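Local coordinates for protein glycoside transferase (PDB 6R2M) that is an extracellular glycoside hydrolase linked to exopolysaccharide, possibly with transferase activity, at residues 68-71 and 72-76. Numbering follows the deposited sequence.
Sequences TFQE and QVSHL
Thr-68 O accepts a hydrogen bond from Gln-72 N at 3.0 Å, the first of four consecutive i to i+4 bonds that identify residues 68-75 as one regular alpha-helical run. Gln-72 also lays its CG 3.4 Å from Thr-68 O, while Thr-68 OG1 is hydrogen-bonded to Asp-65. One residue on, Val-73 N donates to Phe-69 O at 2.9 Å. Phe-69 and Val-73, one turn apart, share a face: with CG of Phe-69 anti to the backbone N (chi1 -173°), CE1 of its ring comes 3.5 Å from Val-73 CG2, a close apolar contact. Gln-70 O receives Ser-74 N, and a water bridges the two side chains, accepting from Gln-70 NE2 at 3.0 Å and lying 2.5 Å from Ser-74 OG. The bend of Gln-70 at chi2 (57°) brings its amide to this water, while Gln-70 OE1 is hydrogen-bonded to Tyr-122 OH, so both ends of the amide are held. Glu-71 O takes the His-75 N-H, with His-75 CD2 3.3 Å from Glu-71 O; a second water donates to Glu-71 OE1 at 2.7 Å and reaches Gln-72 NE2 weakly, while Glu-71 OE2 forms a salt bridge with Lys-67. Within helix 66-79, the Phe-69 and Val-73 face packs against Leu-110 of helix 100-116, Phe-69 additionally meets Met-57 and Val-61 of helix 50-62, and Tyr-122 of helix 120-136 stacks edge-to-face with Phe-69.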
# COMPACT_ATOMS: atom_id res chain seq x y z
N THR A 68 0.33 -9.08 -18.89
CA THR A 68 -0.69 -8.97 -17.85
C THR A 68 -0.74 -7.55 -17.28
O THR A 68 -1.82 -7.06 -16.95
CB THR A 68 -0.47 -10.02 -16.75
OG1 THR A 68 -0.26 -11.31 -17.36
CG2 THR A 68 -1.70 -10.12 -15.81
N PHE A 69 0.40 -6.87 -17.20
CA PHE A 69 0.40 -5.48 -16.74
C PHE A 69 -0.48 -4.61 -17.63
O PHE A 69 -1.29 -3.81 -17.14
CB PHE A 69 1.84 -4.94 -16.69
CG PHE A 69 1.93 -3.57 -16.06
CD1 PHE A 69 1.78 -2.44 -16.84
CD2 PHE A 69 2.09 -3.42 -14.68
CE1 PHE A 69 1.83 -1.18 -16.27
CE2 PHE A 69 2.13 -2.16 -14.10
CZ PHE A 69 2.00 -1.03 -14.90
N GLN A 70 -0.32 -4.72 -18.95
CA GLN A 70 -1.13 -3.90 -19.86
C GLN A 70 -2.60 -4.28 -19.77
O GLN A 70 -3.47 -3.40 -19.89
CB GLN A 70 -0.61 -4.04 -21.30
CG GLN A 70 -1.47 -3.35 -22.37
CD GLN A 70 -1.67 -1.87 -22.12
OE1 GLN A 70 -0.76 -1.17 -21.72
NE2 GLN A 70 -2.89 -1.38 -22.37
N GLU A 71 -2.91 -5.56 -19.54
CA GLU A 71 -4.31 -5.94 -19.36
C GLU A 71 -4.90 -5.23 -18.16
O GLU A 71 -6.05 -4.76 -18.21
CB GLU A 71 -4.44 -7.46 -19.20
CG GLU A 71 -4.33 -8.19 -20.52
CD GLU A 71 -4.05 -9.66 -20.35
OE1 GLU A 71 -3.93 -10.11 -19.20
OE2 GLU A 71 -3.94 -10.36 -21.38
N GLN A 72 -4.12 -5.09 -17.09
CA GLN A 72 -4.57 -4.35 -15.92
C GLN A 72 -4.70 -2.86 -16.22
O GLN A 72 -5.66 -2.24 -15.75
CB GLN A 72 -3.61 -4.59 -14.75
CG GLN A 72 -3.62 -6.05 -14.30
CD GLN A 72 -5.03 -6.54 -14.01
OE1 GLN A 72 -5.72 -5.98 -13.16
NE2 GLN A 72 -5.45 -7.60 -14.69
N VAL A 73 -3.76 -2.28 -16.97
CA VAL A 73 -3.89 -0.86 -17.32
C VAL A 73 -5.19 -0.62 -18.07
O VAL A 73 -5.87 0.40 -17.86
CB VAL A 73 -2.67 -0.36 -18.12
CG1 VAL A 73 -2.87 1.08 -18.60
CG2 VAL A 73 -1.42 -0.44 -17.28
N SER A 74 -5.57 -1.55 -18.95
CA SER A 74 -6.82 -1.42 -19.69
C SER A 74 -8.02 -1.46 -18.76
O SER A 74 -8.95 -0.66 -18.92
CB SER A 74 -6.92 -2.52 -20.75
OG SER A 74 -6.07 -2.23 -21.84
N HIS A 75 -8.03 -2.39 -17.80
CA HIS A 75 -9.13 -2.42 -16.83
C HIS A 75 -9.15 -1.15 -15.99
O HIS A 75 -10.22 -0.64 -15.65
CB HIS A 75 -9.01 -3.64 -15.91
CG HIS A 75 -9.31 -4.94 -16.58
ND1 HIS A 75 -10.47 -5.18 -17.28
CD2 HIS A 75 -8.59 -6.09 -16.64
CE1 HIS A 75 -10.45 -6.41 -17.76
NE2 HIS A 75 -9.32 -6.98 -17.39
N LEU A 76 -7.97 -0.65 -15.63
CA LEU A 76 -7.89 0.61 -14.90
C LEU A 76 -8.52 1.74 -15.70
O LEU A 76 -9.32 2.52 -15.16
CB LEU A 76 -6.43 0.91 -14.58
CG LEU A 76 -6.17 2.08 -13.64
CD1 LEU A 76 -6.61 1.71 -12.22
CD2 LEU A 76 -4.69 2.46 -13.69
O HOH W 1 -4.80 -3.18 -23.79
O HOH W 2 -5.16 -9.84 -16.76